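Local coordinates for protein angel homolog 2 (Homo sapiens, PDB 6RW0), which acts as a 2',3'-cyclic phosphatase of the CCR4/nocturin family and probably binds the 3' untranslated regions of mRNA, at residues V339-T353 against L391-L403. Numbering follows the deposited sequence.
Sequences VYSHYFPDTGIPEVT and LLARLSLLTEQDL
Y340 and L397 form the buried middle of this contact: CD1 of L397 lies over one face of the phenol ring, 3.7 Å from its centroid and 17° off the normal, a CH-pi contact, while CG1 of V339 covers the opposite face. With CG beside the backbone N (chi1 -66°), the ring stands between them and carries its hydroxyl to the end of strand 390-395, where Y340 OH donates to L395 O at 2.7 Å, tilted from the carbonyl plane; L422 N also bonds the Y340 hydroxyl. A phenylalanine in place of Y340 would probably leave L395 O without this donor and L422 N without its hydroxyl partner. Inside, a water links E351 OE2 to L397 N. Nearby, the extended chain of R394 runs antiparallel to the Y340 side chain, and its NH1 donates in plane to V339 O over 2.8 Å, while NE pairs with E21. Farther along, V352 N binds L398 O (3.0 Å), CG2 of V352 meets CD1 of L403 tip to tip at a tight 3.5 Å, and V352 O is buried without a polar partner. The outer side is open to solvent: exposed I349 and partly exposed F344 touch the T399 methyl, and a water joins P350 O to E400 N. T399, at the N-cap of helix 400-405, forms a capping box with D402. The arrangement fits the two-sheet core of the endonuclease/exonuclease/phosphatase fold: the loop between strands 336-338 and 354-356 of one sheet packs against strand 390-395 of the other and the turn after it.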
ATOM      1  N   VAL A 339       6.438  -6.084  -7.194  1.00 16.54           N
ATOM      2  CA  VAL A 339       7.809  -5.639  -7.438  1.00 17.40           C
ATOM      3  C   VAL A 339       8.804  -6.545  -6.722  1.00 16.70           C
ATOM      4  O   VAL A 339       9.818  -6.958  -7.296  1.00 18.11           O
ATOM      5  CB  VAL A 339       7.993  -4.166  -7.033  1.00 16.52           C
ATOM      6  CG1 VAL A 339       9.488  -3.810  -6.927  1.00 17.17           C
ATOM      7  CG2 VAL A 339       7.290  -3.271  -8.036  1.00 17.69           C
ATOM      8  N   TYR A 340       8.542  -6.842  -5.454  1.00 16.14           N
ATOM      9  CA  TYR A 340       9.435  -7.635  -4.629  1.00 15.46           C
ATOM     10  C   TYR A 340       9.022  -9.098  -4.600  1.00 16.51           C
ATOM     11  O   TYR A 340       7.844  -9.438  -4.739  1.00 17.60           O
ATOM     12  CB  TYR A 340       9.458  -7.052  -3.225  1.00 16.18           C
ATOM     13  CG  TYR A 340      10.085  -5.679  -3.184  1.00 14.90           C
ATOM     14  CD1 TYR A 340      11.452  -5.534  -3.096  1.00 15.54           C
ATOM     15  CD2 TYR A 340       9.317  -4.531  -3.264  1.00 16.10           C
ATOM     16  CE1 TYR A 340      12.042  -4.282  -3.050  1.00 16.04           C
ATOM     17  CE2 TYR A 340       9.899  -3.276  -3.239  1.00 15.66           C
ATOM     18  CZ  TYR A 340      11.260  -3.155  -3.129  1.00 15.25           C
ATOM     19  OH  TYR A 340      11.816  -1.895  -3.083  1.00 17.18           O
ATOM     20  N   SER A 341      10.026  -9.968  -4.454  1.00 18.16           N
ATOM     21  CA  SER A 341       9.817 -11.409  -4.437  1.00 18.19           C
ATOM     22  C   SER A 341       9.720 -11.995  -3.031  1.00 17.62           C
ATOM     23  O   SER A 341       9.379 -13.175  -2.893  1.00 20.10           O
ATOM     24  CB  SER A 341      10.934 -12.109  -5.218  1.00 25.13           C
ATOM     25  OG  SER A 341      12.159 -11.970  -4.534  1.00 34.72           O
ATOM     26  N   HIS A 342       9.991 -11.207  -1.990  1.00 16.96           N
ATOM     27  CA  HIS A 342       9.659 -11.480  -0.597  1.00 17.22           C
ATOM     28  C   HIS A 342      10.651 -12.391   0.122  1.00 16.88           C
ATOM     29  O   HIS A 342      10.562 -12.512   1.342  1.00 17.13           O
ATOM     30  CB  HIS A 342       8.224 -12.017  -0.405  1.00 16.80           C
ATOM     31  CG  HIS A 342       7.209 -11.257  -1.196  1.00 15.81           C
ATOM     32  ND1 HIS A 342       7.067  -9.892  -1.094  1.00 16.06           N
ATOM     33  CD2 HIS A 342       6.315 -11.661  -2.127  1.00 17.80           C
ATOM     34  CE1 HIS A 342       6.119  -9.490  -1.921  1.00 17.46           C
ATOM     35  NE2 HIS A 342       5.659 -10.542  -2.573  1.00 18.00           N
ATOM     36  N   TYR A 343      11.600 -13.011  -0.573  1.00 19.73           N
ATOM     37  CA  TYR A 343      12.588 -13.889   0.044  1.00 21.86           C
ATOM     38  C   TYR A 343      13.914 -13.644  -0.656  1.00 23.23           C
ATOM     39  O   TYR A 343      13.944 -13.433  -1.869  1.00 25.72           O
ATOM     40  CB  TYR A 343      12.171 -15.368  -0.084  1.00 24.38           C
ATOM     41  CG  TYR A 343      10.790 -15.627   0.482  1.00 26.84           C
ATOM     42  CD1 TYR A 343      10.609 -15.864   1.836  1.00 29.51           C
ATOM     43  CD2 TYR A 343       9.659 -15.586  -0.332  1.00 28.02           C
ATOM     44  CE1 TYR A 343       9.347 -16.070   2.366  1.00 32.66           C
ATOM     45  CE2 TYR A 343       8.384 -15.791   0.196  1.00 30.74           C
ATOM     46  CZ  TYR A 343       8.239 -16.032   1.543  1.00 33.58           C
ATOM     47  OH  TYR A 343       6.990 -16.239   2.085  1.00 38.20           O
ATOM     48  N   PHE A 344      15.005 -13.657   0.099  1.00 22.14           N
ATOM     49  CA  PHE A 344      16.310 -13.493  -0.541  1.00 23.54           C
ATOM     50  C   PHE A 344      16.712 -14.795  -1.219  1.00 29.44           C
ATOM     51  O   PHE A 344      16.610 -15.864  -0.612  1.00 31.07           O
ATOM     52  CB  PHE A 344      17.351 -13.000   0.457  1.00 25.78           C
ATOM     53  CG  PHE A 344      17.082 -11.595   0.914  1.00 26.59           C
ATOM     54  CD1 PHE A 344      17.511 -10.507   0.172  1.00 29.93           C
ATOM     55  CD2 PHE A 344      16.338 -11.365   2.051  1.00 23.42           C
ATOM     56  CE1 PHE A 344      17.220  -9.211   0.585  1.00 31.20           C
ATOM     57  CE2 PHE A 344      16.050 -10.077   2.467  1.00 25.71           C
ATOM     58  CZ  PHE A 344      16.489  -9.002   1.735  1.00 28.33           C
ATOM     59  N   PRO A 345      17.133 -14.742  -2.481  1.00 33.64           N
ATOM     60  CA  PRO A 345      17.313 -15.992  -3.242  1.00 38.75           C
ATOM     61  C   PRO A 345      18.391 -16.910  -2.690  1.00 43.05           C
ATOM     62  O   PRO A 345      18.234 -18.139  -2.724  1.00 43.10           O
ATOM     63  CB  PRO A 345      17.640 -15.490  -4.658  1.00 39.63           C
ATOM     64  CG  PRO A 345      18.240 -14.108  -4.437  1.00 39.75           C
ATOM     65  CD  PRO A 345      17.476 -13.540  -3.267  1.00 35.97           C
ATOM     66  N   ASP A 346      19.493 -16.363  -2.188  1.00 46.98           N
ATOM     67  CA  ASP A 346      20.582 -17.233  -1.766  1.00 55.37           C
ATOM     68  C   ASP A 346      20.240 -17.982  -0.485  1.00 55.12           C
ATOM     69  O   ASP A 346      20.681 -19.121  -0.300  1.00 56.66           O
ATOM     70  CB  ASP A 346      21.866 -16.424  -1.598  1.00 62.59           C
ATOM     71  CG  ASP A 346      22.360 -15.843  -2.907  1.00 68.95           C
ATOM     72  OD1 ASP A 346      22.203 -16.507  -3.954  1.00 70.87           O
ATOM     73  OD2 ASP A 346      22.901 -14.718  -2.890  1.00 70.87           O
ATOM     74  N   THR A 347      19.427 -17.378   0.385  1.00 50.14           N
ATOM     75  CA  THR A 347      19.212 -17.893   1.728  1.00 45.96           C
ATOM     76  C   THR A 347      17.789 -18.354   2.013  1.00 43.50           C
ATOM     77  O   THR A 347      17.596 -19.151   2.936  1.00 45.77           O
ATOM     78  CB  THR A 347      19.571 -16.806   2.753  1.00 46.67           C
ATOM     79  OG1 THR A 347      18.761 -15.646   2.513  1.00 44.82           O
ATOM     80  CG2 THR A 347      21.032 -16.409   2.637  1.00 48.74           C
ATOM     81  N   GLY A 348      16.795 -17.881   1.266  1.00 38.41           N
ATOM     82  CA  GLY A 348      15.414 -18.129   1.621  1.00 34.93           C
ATOM     83  C   GLY A 348      14.896 -17.277   2.760  1.00 31.45           C
ATOM     84  O   GLY A 348      13.726 -17.422   3.143  1.00 33.48           O
ATOM     85  N   ILE A 349      15.720 -16.391   3.305  1.00 27.62           N
ATOM     86  CA  ILE A 349      15.301 -15.571   4.445  1.00 25.48           C
ATOM     87  C   ILE A 349      14.272 -14.547   3.973  1.00 21.18           C
ATOM     88  O   ILE A 349      14.450 -13.954   2.896  1.00 22.85           O
ATOM     89  CB  ILE A 349      16.513 -14.881   5.072  1.00 25.98           C
ATOM     90  CG1 ILE A 349      17.503 -15.928   5.585  1.00 30.01           C
ATOM     91  CG2 ILE A 349      16.073 -13.939   6.194  1.00 23.59           C
ATOM     92  CD1 ILE A 349      18.840 -15.355   5.956  1.00 33.56           C
ATOM     93  N   PRO A 350      13.211 -14.303   4.739  1.00 20.84           N
ATOM     94  CA  PRO A 350      12.189 -13.350   4.294  1.00 19.88           C
ATOM     95  C   PRO A 350      12.662 -11.909   4.312  1.00 18.99           C
ATOM     96  O   PRO A 350      13.388 -11.473   5.215  1.00 20.89           O
ATOM     97  CB  PRO A 350      11.050 -13.535   5.306  1.00 22.89           C
ATOM     98  CG  PRO A 350      11.340 -14.775   6.035  1.00 25.33           C
ATOM     99  CD  PRO A 350      12.801 -15.044   5.944  1.00 21.25           C
ATOM    100  N   GLU A 351      12.201 -11.169   3.311  1.00 18.24           N
ATOM    101  CA  GLU A 351      12.226  -9.721   3.341  1.00 17.62           C
ATOM    102  C   GLU A 351      11.197  -9.210   4.338  1.00 16.20           C
ATOM    103  O   GLU A 351      10.112  -9.785   4.489  1.00 17.32           O
ATOM    104  CB  GLU A 351      11.808  -9.181   1.973  1.00 18.33           C
ATOM    105  CG  GLU A 351      12.797  -9.430   0.858  1.00 20.17           C
ATOM    106  CD  GLU A 351      12.299  -9.045  -0.531  1.00 21.09           C
ATOM    107  OE1 GLU A 351      11.089  -8.784  -0.720  1.00 19.32           O
ATOM    108  OE2 GLU A 351      13.137  -9.038  -1.457  1.00 22.39           O
ATOM    109  N   VAL A 352      11.519  -8.096   5.000  1.00 16.82           N
ATOM    110  CA  VAL A 352      10.557  -7.406   5.852  1.00 15.93           C
ATOM    111  C   VAL A 352      10.450  -5.960   5.388  1.00 15.52           C
ATOM    112  O   VAL A 352      11.373  -5.416   4.773  1.00 16.62           O
ATOM    113  CB  VAL A 352      10.882  -7.478   7.364  1.00 17.90           C
ATOM    114  CG1 VAL A 352      10.988  -8.926   7.808  1.00 19.10           C
ATOM    115  CG2 VAL A 352      12.140  -6.688   7.691  1.00 20.99           C
ATOM    116  N   THR A 353       9.288  -5.358   5.644  1.00 14.53           N
ATOM    117  CA  THR A 353       9.045  -3.944   5.363  1.00 14.93           C
ATOM    118  C   THR A 353       8.696  -3.147   6.615  1.00 16.81           C
ATOM    119  O   THR A 353       8.545  -1.923   6.525  1.00 17.18           O
ATOM    120  CB  THR A 353       7.943  -3.752   4.300  1.00 15.50           C
ATOM    121  OG1 THR A 353       6.658  -4.156   4.801  1.00 15.26           O
ATOM    122  CG2 THR A 353       8.267  -4.527   3.041  1.00 15.24           C
ATOM    123  N   LEU A 391       9.266  -3.945 -15.246  1.00 21.32           N
ATOM    124  CA  LEU A 391      10.022  -3.572 -14.059  1.00 18.85           C
ATOM    125  C   LEU A 391      11.495  -3.510 -14.434  1.00 20.56           C
ATOM    126  O   LEU A 391      12.085  -4.523 -14.824  1.00 23.68           O
ATOM    127  CB  LEU A 391       9.812  -4.587 -12.940  1.00 20.86           C
ATOM    128  CG  LEU A 391      10.614  -4.282 -11.677  1.00 19.68           C
ATOM    129  CD1 LEU A 391      10.182  -2.979 -11.054  1.00 19.07           C
ATOM    130  CD2 LEU A 391      10.457  -5.415 -10.678  1.00 23.43           C
ATOM    131  N   LEU A 392      12.083  -2.323 -14.328  1.00 19.20           N
ATOM    132  CA  LEU A 392      13.495  -2.164 -14.654  1.00 20.42           C
ATOM    133  C   LEU A 392      14.400  -2.409 -13.454  1.00 20.10           C
ATOM    134  O   LEU A 392      15.481  -2.994 -13.602  1.00 23.59           O
ATOM    135  CB  LEU A 392      13.743  -0.745 -15.168  1.00 20.74           C
ATOM    136  CG  LEU A 392      13.017  -0.311 -16.438  1.00 23.83           C
ATOM    137  CD1 LEU A 392      13.326   1.161 -16.732  1.00 27.71           C
ATOM    138  CD2 LEU A 392      13.431  -1.199 -17.598  1.00 27.97           C
ATOM    139  N   ALA A 393      13.992  -1.958 -12.270  1.00 20.01           N
ATOM    140  CA  ALA A 393      14.842  -2.037 -11.092  1.00 21.34           C
ATOM    141  C   ALA A 393      13.996  -1.860  -9.842  1.00 19.68           C
ATOM    142  O   ALA A 393      12.896  -1.301  -9.880  1.00 18.33           O
ATOM    143  CB  ALA A 393      15.926  -0.954 -11.123  1.00 23.55           C
ATOM    144  N   ARG A 394      14.537  -2.331  -8.721  1.00 19.69           N
ATOM    145  CA  ARG A 394      13.903  -2.152  -7.424  1.00 19.16           C
ATOM    146  C   ARG A 394      14.987  -1.925  -6.381  1.00 18.34           C
ATOM    147  O   ARG A 394      16.133  -2.347  -6.550  1.00 21.15           O
ATOM    148  CB  ARG A 394      13.055  -3.365  -7.032  1.00 21.27           C
ATOM    149  CG  ARG A 394      13.854  -4.635  -6.882  1.00 22.68           C
ATOM    150  CD  ARG A 394      12.950  -5.848  -6.720  1.00 25.37           C
ATOM    151  NE  ARG A 394      13.790  -7.037  -6.685  1.00 29.93           N
ATOM    152  CZ  ARG A 394      13.423  -8.246  -7.089  1.00 34.45           C
ATOM    153  NH1 ARG A 394      12.204  -8.464  -7.560  1.00 33.38           N
ATOM    154  NH2 ARG A 394      14.294  -9.242  -7.014  1.00 38.69           N
ATOM    155  N   LEU A 395      14.613  -1.254  -5.292  1.00 18.40           N
ATOM    156  CA  LEU A 395      15.546  -0.972  -4.201  1.00 17.86           C
ATOM    157  C   LEU A 395      15.437  -2.099  -3.184  1.00 16.27           C
ATOM    158  O   LEU A 395      14.409  -2.244  -2.517  1.00 17.30           O
ATOM    159  CB  LEU A 395      15.223   0.362  -3.539  1.00 19.24           C
ATOM    160  CG  LEU A 395      16.216   0.798  -2.453  1.00 20.30           C
ATOM    161  CD1 LEU A 395      17.534   1.129  -3.119  1.00 23.88           C
ATOM    162  CD2 LEU A 395      15.693   1.964  -1.653  1.00 22.14           C
ATOM    163  N   SER A 396      16.504  -2.874  -3.030  1.00 17.64           N
ATOM    164  CA  SER A 396      16.400  -4.107  -2.259  1.00 17.57           C
ATOM    165  C   SER A 396      16.013  -3.836  -0.806  1.00 17.86           C
ATOM    166  O   SER A 396      16.363  -2.806  -0.218  1.00 18.62           O
ATOM    167  CB  SER A 396      17.706  -4.891  -2.342  1.00 20.24           C
ATOM    168  OG  SER A 396      18.778  -4.186  -1.754  1.00 21.20           O
ATOM    169  N   LEU A 397      15.295  -4.785  -0.206  1.00 17.60           N
ATOM    170  CA  LEU A 397      14.763  -4.713   1.171  1.00 16.58           C
ATOM    171  C   LEU A 397      15.786  -5.362   2.118  1.00 19.06           C
ATOM    172  O   LEU A 397      16.893  -5.620   1.704  1.00 18.95           O
ATOM    173  CB  LEU A 397      13.374  -5.377   1.139  1.00 16.72           C
ATOM    174  CG  LEU A 397      12.247  -4.464   0.676  1.00 16.50           C
ATOM    175  CD1 LEU A 397      10.987  -5.281   0.465  1.00 17.43           C
ATOM    176  CD2 LEU A 397      11.993  -3.355   1.672  1.00 19.64           C
ATOM    177  N   LEU A 398      15.440  -5.514   3.377  1.00 18.74           N
ATOM    178  CA  LEU A 398      16.322  -6.054   4.417  1.00 16.50           C
ATOM    179  C   LEU A 398      15.613  -7.172   5.161  1.00 16.51           C
ATOM    180  O   LEU A 398      14.447  -7.372   4.974  1.00 17.89           O
ATOM    181  CB  LEU A 398      16.675  -4.916   5.373  1.00 18.18           C
ATOM    182  CG  LEU A 398      17.369  -3.716   4.750  1.00 18.71           C
ATOM    183  CD1 LEU A 398      17.509  -2.620   5.774  1.00 20.12           C
ATOM    184  CD2 LEU A 398      18.724  -4.100   4.193  1.00 19.33           C
ATOM    185  N   THR A 399      16.374  -7.919   5.930  1.00 17.85           N
ATOM    186  CA  THR A 399      15.841  -8.984   6.791  1.00 18.38           C
ATOM    187  C   THR A 399      15.532  -8.426   8.179  1.00 17.67           C
ATOM    188  O   THR A 399      15.959  -7.345   8.510  1.00 16.97           O
ATOM    189  CB  THR A 399      16.814 -10.159   6.906  1.00 18.68           C
ATOM    190  OG1 THR A 399      17.915  -9.688   7.667  1.00 21.49           O
ATOM    191  CG2 THR A 399      17.273 -10.691   5.571  1.00 22.07           C
ATOM    192  N   GLU A 400      14.808  -9.210   8.970  1.00 17.93           N
ATOM    193  CA  GLU A 400      14.478  -8.890  10.367  1.00 18.64           C
ATOM    194  C   GLU A 400      15.797  -8.758  11.137  1.00 18.69           C
ATOM    195  O   GLU A 400      15.929  -7.848  11.898  1.00 19.54           O
ATOM    196  CB  GLU A 400      13.607 -10.007  10.944  1.00 19.40           C
ATOM    197  CG  GLU A 400      13.328  -9.859  12.422  1.00 20.18           C
ATOM    198  CD  GLU A 400      12.403 -10.925  12.977  1.00 24.82           C
ATOM    199  OE1 GLU A 400      12.017 -11.789  12.215  1.00 27.29           O
ATOM    200  OE2 GLU A 400      12.113 -10.867  14.157  1.00 29.63           O
ATOM    201  N   GLN A 401      16.730  -9.669  10.905  1.00 19.27           N
ATOM    202  CA  GLN A 401      18.034  -9.646  11.604  1.00 20.22           C
ATOM    203  C   GLN A 401      18.791  -8.369  11.235  1.00 19.01           C
ATOM    204  O   GLN A 401      19.366  -7.777  12.114  1.00 18.84           O
ATOM    205  CB  GLN A 401      18.857 -10.884  11.274  1.00 23.08           C
ATOM    206  CG  GLN A 401      20.147 -10.934  12.071  1.00 34.18           C
ATOM    207  CD  GLN A 401      21.078 -12.063  11.712  1.00 49.23           C
ATOM    208  OE1 GLN A 401      20.868 -12.804  10.763  1.00 55.13           O
ATOM    209  NE2 GLN A 401      22.142 -12.186  12.477  1.00 53.50           N
ATOM    210  N   ASP A 402      18.744  -7.950   9.981  1.00 18.54           N
ATOM    211  CA  ASP A 402      19.425  -6.710   9.552  1.00 18.36           C
ATOM    212  C   ASP A 402      18.854  -5.540  10.351  1.00 16.97           C
ATOM    213  O   ASP A 402      19.581  -4.729  10.797  1.00 17.97           O
ATOM    214  CB  ASP A 402      19.147  -6.374   8.085  1.00 20.89           C
ATOM    215  CG  ASP A 402      19.856  -7.223   7.053  1.00 24.85           C
ATOM    216  OD1 ASP A 402      20.901  -7.766   7.384  1.00 26.60           O
ATOM    217  OD2 ASP A 402      19.314  -7.353   5.941  1.00 24.43           O
ATOM    218  N   LEU A 403      17.540  -5.468  10.475  1.00 16.69           N
ATOM    219  CA  LEU A 403      16.894  -4.339  11.174  1.00 17.50           C
ATOM    220  C   LEU A 403      17.184  -4.369  12.675  1.00 17.41           C
ATOM    221  O   LEU A 403      17.324  -3.320  13.240  1.00 18.58           O
ATOM    222  CB  LEU A 403      15.411  -4.309  10.814  1.00 17.46           C
ATOM    223  CG  LEU A 403      15.152  -3.811   9.398  1.00 18.21           C
ATOM    224  CD1 LEU A 403      13.681  -3.908   9.070  1.00 24.01           C
ATOM    225  CD2 LEU A 403      15.643  -2.392   9.220  1.00 20.06           C
TER
HETATM  226  O   HOH W   1      13.785 -11.772   7.891  1.00 20.05           O
HETATM  227  O   HOH W   2      14.987  -7.054  -1.923  1.00 24.73           O